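PDB 1Y23: histidine triad protein from Bacillus subtilis, which probably binds and hydrolyses nucleotide derivatives, as related histidine triad proteins do, and binds a zinc ion. Local coordinates for residues T48-V53 and D58-Q63; N88-K93 and F99-H104. All coordinates share one frame; numbering follows the deposited sequence.

Contact 1: T48-V53 and D58-Q63. With ZN (zinc ion), chain G.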
loop_
_atom_site.group_PDB
_atom_site.type_symbol
_atom_site.label_atom_id
_atom_site.label_comp_id
_atom_site.label_asym_id
_atom_site.label_seq_id
_atom_site.Cartn_x
_atom_site.Cartn_y
_atom_site.Cartn_z
ATOM N N THR B 48 6.229 -11.209 -12.659
ATOM C CA THR B 48 7.435 -10.602 -13.209
ATOM C C THR B 48 8.334 -10.245 -12.023
ATOM O O THR B 48 7.849 -9.722 -11.020
ATOM C CB THR B 48 7.106 -9.311 -13.984
ATOM O OG1 THR B 48 6.175 -9.605 -15.033
ATOM C CG2 THR B 48 8.366 -8.711 -14.581
ATOM N N HIS B 49 9.628 -10.530 -12.116
ATOM C CA HIS B 49 10.512 -10.203 -11.007
ATOM C C HIS B 49 10.825 -8.713 -10.999
ATOM O O HIS B 49 11.701 -8.239 -11.717
ATOM C CB HIS B 49 11.814 -11.018 -11.072
ATOM C CG HIS B 49 12.745 -10.778 -9.914
ATOM N ND1 HIS B 49 12.420 -11.090 -8.611
ATOM C CD2 HIS B 49 14.003 -10.272 -9.873
ATOM C CE1 HIS B 49 13.434 -10.790 -7.818
ATOM N NE2 HIS B 49 14.407 -10.293 -8.557
ATOM N N ILE B 50 10.069 -7.978 -10.195
ATOM C CA ILE B 50 10.261 -6.546 -10.043
ATOM C C ILE B 50 10.748 -6.391 -8.596
ATOM O O ILE B 50 10.078 -6.834 -7.664
ATOM C CB ILE B 50 8.924 -5.794 -10.296
ATOM C CG1 ILE B 50 9.070 -4.318 -9.962
ATOM C CG2 ILE B 50 7.814 -6.396 -9.456
ATOM C CD1 ILE B 50 7.788 -3.544 -10.172
ATOM N N GLU B 51 11.920 -5.783 -8.414
ATOM C CA GLU B 51 12.502 -5.606 -7.082
ATOM C C GLU B 51 11.675 -4.788 -6.118
ATOM O O GLU B 51 11.477 -5.174 -4.967
ATOM C CB GLU B 51 13.872 -4.921 -7.153
ATOM C CG GLU B 51 15.060 -5.781 -7.522
ATOM C CD GLU B 51 16.384 -5.064 -7.249
ATOM O OE1 GLU B 51 17.438 -5.567 -7.689
ATOM O OE2 GLU B 51 16.370 -4.001 -6.585
ATOM N N ASN B 52 11.213 -3.637 -6.584
ATOM C CA ASN B 52 10.473 -2.739 -5.718
ATOM C C ASN B 52 9.432 -1.932 -6.471
ATOM O O ASN B 52 9.256 -2.098 -7.675
ATOM C CB ASN B 52 11.463 -1.802 -5.038
ATOM C CG ASN B 52 12.447 -1.206 -6.020
ATOM O OD1 ASN B 52 12.061 -0.724 -7.085
ATOM N ND2 ASN B 52 13.725 -1.235 -5.672
ATOM N N VAL B 53 8.764 -1.033 -5.762
ATOM C CA VAL B 53 7.722 -0.234 -6.379
ATOM C C VAL B 53 8.248 0.705 -7.471
ATOM O O VAL B 53 7.499 1.078 -8.374
ATOM C CB VAL B 53 6.930 0.562 -5.302
ATOM C CG1 VAL B 53 7.753 1.726 -4.769
ATOM C CG2 VAL B 53 5.627 1.039 -5.879
ATOM N N ASP B 58 3.778 1.529 -16.289
ATOM C CA ASP B 58 2.327 1.646 -16.353
ATOM C C ASP B 58 1.693 0.336 -16.813
ATOM O O ASP B 58 0.699 -0.115 -16.243
ATOM C CB ASP B 58 1.912 2.787 -17.291
ATOM C CG ASP B 58 2.228 4.166 -16.716
ATOM O OD1 ASP B 58 2.525 4.258 -15.508
ATOM O OD2 ASP B 58 2.166 5.163 -17.470
ATOM N N GLU B 59 2.282 -0.282 -17.827
ATOM C CA GLU B 59 1.757 -1.532 -18.339
ATOM C C GLU B 59 1.782 -2.609 -17.249
ATOM O O GLU B 59 0.829 -3.366 -17.106
ATOM C CB GLU B 59 2.553 -1.984 -19.576
ATOM C CG GLU B 59 1.935 -3.167 -20.343
ATOM C CD GLU B 59 0.450 -2.969 -20.687
ATOM O OE1 GLU B 59 0.075 -1.867 -21.160
ATOM O OE2 GLU B 59 -0.336 -3.932 -20.490
ATOM N N LEU B 60 2.847 -2.675 -16.465
ATOM C CA LEU B 60 2.911 -3.682 -15.414
ATOM C C LEU B 60 1.987 -3.329 -14.244
ATOM O O LEU B 60 1.402 -4.207 -13.619
ATOM C CB LEU B 60 4.350 -3.841 -14.928
ATOM C CG LEU B 60 4.558 -4.807 -13.752
ATOM C CD1 LEU B 60 3.994 -6.212 -14.071
ATOM C CD2 LEU B 60 6.052 -4.888 -13.453
ATOM N N ALA B 61 1.859 -2.040 -13.951
ATOM C CA ALA B 61 0.988 -1.584 -12.871
ATOM C C ALA B 61 -0.458 -1.964 -13.183
ATOM O O ALA B 61 -1.260 -2.235 -12.286
ATOM C CB ALA B 61 1.094 -0.061 -12.710
ATOM N N LYS B 62 -0.794 -1.946 -14.465
ATOM C CA LYS B 62 -2.138 -2.285 -14.908
ATOM C C LYS B 62 -2.447 -3.781 -14.723
ATOM O O LYS B 62 -3.565 -4.144 -14.365
ATOM C CB LYS B 62 -2.305 -1.887 -16.381
ATOM C CG LYS B 62 -3.625 -2.311 -17.020
ATOM C CD LYS B 62 -3.598 -2.082 -18.536
ATOM C CE LYS B 62 -4.871 -2.574 -19.203
ATOM N NZ LYS B 62 -4.857 -2.388 -20.683
ATOM N N GLN B 63 -1.458 -4.636 -14.966
ATOM C CA GLN B 63 -1.645 -6.080 -14.826
ATOM C C GLN B 63 -1.533 -6.531 -13.366
ATOM O O GLN B 63 -1.624 -7.725 -13.082
ATOM C CB GLN B 63 -0.590 -6.842 -15.639
ATOM C CG GLN B 63 -0.308 -6.273 -17.027
ATOM C CD GLN B 63 0.951 -6.861 -17.640
ATOM O OE1 GLN B 63 1.957 -7.038 -16.953
ATOM N NE2 GLN B 63 0.909 -7.147 -18.932
HETATM ZN ZN ZN G . 11.588 -12.732 -7.459
#
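Leu60 carries this contact, meeting Ile50 and Thr48 with its two methyl branches. The apolar part is Ile50 CD1 against Leu60 CD2, 3.9 Å apart. Ile50 is stretched out, with CG1 anti to the backbone N (chi1 173°) and CD1 anti to CA (chi2 -179°), which carries CD1 out to the leucine. Leu60 leaves the helix 58-62 with CG also anti to its backbone N, and the fork at CG then sends CD2 to Ile50 and CD1 to Thr48. The side chains pass each other at a slant.

The mixed part is looser. Thr48 OG1 lies 4.1 Å from Leu60 CD1, a packing distance. Thr48 is exposed, while Ile50 is buried and also packs on Phe56. The contact therefore runs from the surface to the interior along one leucine.

The metal bond lies apart from Leu60. His49 turns away from the helix and binds the zinc ion through ND1 at 2.2 Å. Cys7, Cys10 and His100 complete the site. The ring of His49 also meets that of His100 edge to face.

Polar bonds lie within the helix and at its start. Lys62 N donates to Asp58 O at 3.0 Å, and Leu60 N bonds to Thr57 OG1. Asp58 OD2 makes a salt bridge to Lys70 of the second subunit.

Between the two segments, then, the chemistry is dispersion and shape alone. The short helix rests on the loop after strand 42-46 through a single leucine, while zinc ties His49 of that loop to the N-terminal cysteines.

Contact 2: N88-K93 and F99-H104. With ZN (zinc ion), chain G.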
loop_
_atom_site.group_PDB
_atom_site.type_symbol
_atom_site.label_atom_id
_atom_site.label_comp_id
_atom_site.label_asym_id
_atom_site.label_seq_id
_atom_site.Cartn_x
_atom_site.Cartn_y
_atom_site.Cartn_z
ATOM N N ASN B 88 3.315 -1.972 1.661
ATOM C CA ASN B 88 4.364 -2.317 0.725
ATOM C C ASN B 88 5.661 -1.751 1.304
ATOM O O ASN B 88 5.703 -0.586 1.688
ATOM C CB ASN B 88 4.058 -1.666 -0.618
ATOM C CG ASN B 88 5.226 -1.710 -1.562
ATOM O OD1 ASN B 88 5.458 -0.776 -2.327
ATOM N ND2 ASN B 88 5.969 -2.797 -1.522
ATOM N N ASN B 89 6.712 -2.563 1.380
ATOM C CA ASN B 89 7.990 -2.091 1.916
ATOM C C ASN B 89 9.053 -2.116 0.824
ATOM O O ASN B 89 9.189 -3.104 0.104
ATOM C CB ASN B 89 8.453 -2.968 3.087
ATOM C CG ASN B 89 7.392 -3.126 4.161
ATOM O OD1 ASN B 89 6.733 -2.161 4.549
ATOM N ND2 ASN B 89 7.239 -4.351 4.666
ATOM N N ASN B 90 9.812 -1.030 0.720
ATOM C CA ASN B 90 10.860 -0.912 -0.282
ATOM C C ASN B 90 12.188 -0.554 0.373
ATOM O O ASN B 90 12.398 0.578 0.810
ATOM C CB ASN B 90 10.468 0.151 -1.303
ATOM C CG ASN B 90 9.134 -0.147 -1.961
ATOM O OD1 ASN B 90 9.041 -0.979 -2.862
ATOM N ND2 ASN B 90 8.089 0.519 -1.496
ATOM N N GLY B 91 13.076 -1.537 0.447
ATOM C CA GLY B 91 14.364 -1.314 1.058
ATOM C C GLY B 91 14.454 -1.950 2.425
ATOM O O GLY B 91 13.502 -1.923 3.212
ATOM N N GLU B 92 15.618 -2.528 2.693
ATOM C CA GLU B 92 15.914 -3.192 3.954
ATOM C C GLU B 92 15.420 -2.405 5.157
ATOM O O GLU B 92 14.653 -2.917 5.970
ATOM C CB GLU B 92 17.427 -3.397 4.071
ATOM C CG GLU B 92 17.875 -4.002 5.392
ATOM C CD GLU B 92 19.378 -3.936 5.583
ATOM O OE1 GLU B 92 19.877 -4.552 6.554
ATOM O OE2 GLU B 92 20.058 -3.264 4.769
ATOM N N LYS B 93 15.869 -1.159 5.270
ATOM C CA LYS B 93 15.469 -0.324 6.398
ATOM C C LYS B 93 14.011 0.110 6.371
ATOM O O LYS B 93 13.534 0.718 7.321
ATOM C CB LYS B 93 16.401 0.889 6.508
ATOM C CG LYS B 93 17.685 0.574 7.283
ATOM C CD LYS B 93 17.360 0.276 8.753
ATOM C CE LYS B 93 18.548 -0.326 9.499
ATOM N NZ LYS B 93 18.849 -1.723 9.038
ATOM N N PHE B 99 13.793 -9.079 -1.954
ATOM C CA PHE B 99 13.824 -8.075 -3.012
ATOM C C PHE B 99 12.975 -8.370 -4.252
ATOM O O PHE B 99 13.461 -8.331 -5.383
ATOM C CB PHE B 99 15.268 -7.762 -3.424
ATOM C CG PHE B 99 16.062 -7.022 -2.365
ATOM C CD1 PHE B 99 15.429 -6.161 -1.463
ATOM C CD2 PHE B 99 17.450 -7.162 -2.298
ATOM C CE1 PHE B 99 16.160 -5.452 -0.499
ATOM C CE2 PHE B 99 18.198 -6.459 -1.340
ATOM C CZ PHE B 99 17.548 -5.598 -0.439
ATOM N N HIS B 100 11.696 -8.646 -4.017
ATOM C CA HIS B 100 10.720 -8.904 -5.077
ATOM C C HIS B 100 9.487 -8.166 -4.570
ATOM O O HIS B 100 9.022 -8.428 -3.462
ATOM C CB HIS B 100 10.448 -10.410 -5.227
ATOM C CG HIS B 100 9.566 -10.765 -6.388
ATOM N ND1 HIS B 100 9.661 -11.967 -7.059
ATOM C CD2 HIS B 100 8.543 -10.091 -6.977
ATOM C CE1 HIS B 100 8.741 -12.020 -8.005
ATOM N NE2 HIS B 100 8.050 -10.897 -7.977
ATOM N N TYR B 101 8.979 -7.228 -5.365
ATOM C CA TYR B 101 7.821 -6.429 -4.959
ATOM C C TYR B 101 6.675 -7.279 -4.437
ATOM O O TYR B 101 6.290 -8.268 -5.057
ATOM C CB TYR B 101 7.307 -5.562 -6.123
ATOM C CG TYR B 101 6.117 -4.689 -5.754
ATOM C CD1 TYR B 101 6.300 -3.429 -5.170
ATOM C CD2 TYR B 101 4.807 -5.157 -5.919
ATOM C CE1 TYR B 101 5.207 -2.660 -4.754
ATOM C CE2 TYR B 101 3.710 -4.402 -5.507
ATOM C CZ TYR B 101 3.913 -3.153 -4.921
ATOM O OH TYR B 101 2.833 -2.410 -4.489
ATOM N N HIS B 102 6.141 -6.883 -3.287
ATOM C CA HIS B 102 5.010 -7.573 -2.689
ATOM C C HIS B 102 4.183 -6.612 -1.853
ATOM O O HIS B 102 4.710 -5.684 -1.245
ATOM C CB HIS B 102 5.456 -8.771 -1.830
ATOM C CG HIS B 102 6.527 -8.452 -0.830
ATOM N ND1 HIS B 102 7.831 -8.190 -1.192
ATOM C CD2 HIS B 102 6.495 -8.393 0.522
ATOM C CE1 HIS B 102 8.556 -7.986 -0.109
ATOM N NE2 HIS B 102 7.769 -8.105 0.948
ATOM N N MET B 103 2.876 -6.840 -1.849
ATOM C CA MET B 103 1.943 -6.020 -1.096
ATOM C C MET B 103 1.337 -6.886 -0.003
ATOM O O MET B 103 0.913 -8.010 -0.270
ATOM C CB MET B 103 0.829 -5.522 -2.016
ATOM C CG MET B 103 -0.243 -4.705 -1.322
ATOM S SD MET B 103 0.173 -2.950 -1.232
ATOM C CE MET B 103 -0.840 -2.307 -2.563
ATOM N N HIS B 104 1.323 -6.383 1.229
ATOM C CA HIS B 104 0.719 -7.119 2.335
ATOM C C HIS B 104 -0.732 -6.684 2.456
ATOM O O HIS B 104 -1.030 -5.488 2.437
ATOM C CB HIS B 104 1.373 -6.794 3.682
ATOM C CG HIS B 104 2.780 -7.270 3.823
ATOM N ND1 HIS B 104 3.869 -6.478 3.523
ATOM C CD2 HIS B 104 3.283 -8.439 4.286
ATOM C CE1 HIS B 104 4.979 -7.137 3.802
ATOM N NE2 HIS B 104 4.652 -8.329 4.266
HETATM ZN ZN ZN G . 11.588 -12.732 -7.459
HETATM O O HOH W 1 3.108 0.056 -3.367
HETATM O O HOH W 2 8.030 -4.481 -2.053
HETATM O O HOH W 3 6.359 -5.209 0.974
HETATM O O HOH W 4 8.011 -7.253 3.713
#
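Asn88, near the C-terminal end of strand 83-90, meets Tyr101 and His102 in a buried, water-bridged polar contact, where neighbouring strands 83-90 and 103-108 of the antiparallel HIT sheet draw apart and waters come between them. The sequence from His100 to His104 fits the histidine triad motif that names the family. The second subunit pairs with strand 83-90 and continues the sheet.

The amide of Asn88 lies at the edge of the Tyr101 ring, its plane turned 62° from the ring. OD1 comes 3.1 Å from Tyr101 CE1. Two bonds grip OD1: Asn90 ND2 donates from above the carbonyl plane, and a water shared with Tyr101 OH donates at 2.7 Å. Asn90 also bonds to Val53 and, through ND2, to Leu84 O of the second subunit. Asn88 ND2 makes weak bonds to His102 O, at 3.2 Å, and to a water; the grip on OD1 does most to set the turn of the amide. With Asn88 cut back to an alanine, the water at Tyr101 OH would probably lose its acceptor, Asn90 ND2 one of its two, and a gap would open beside the tyrosine ring.

Another water accepts from Asn89 N and donates to His102 O. His100 ND1 binds zinc at 2.1 Å. In relatives the middle histidine of the motif is the nucleophile; the corresponding His102 is held by ND1 donating to His100 O, 2.6 Å away, with an N-H...O angle of 163°.

How the contacts relate
Contact 1 is partly buried and small. Contact 2 is nearly three times as large, buried and closer to the centre of the chain. The first is apolar packing of a short helix on a loop; the second is polar, with asparagines, histidines and water near the putative active site. They come in series along the chain, yet the segments touch. Ile50 O and Tyr101 N lie 2.6 Å apart, a probable hydrogen bond, and Val53 N lies 2.9 Å from Asn90 OD1. Each contact supplies one histidine to the same zinc ion. Both reach the second subunit, contact 1 through its helix and Val53, contact 2 through the paired edge strand and the side chains of Tyr101, Met103 and His104.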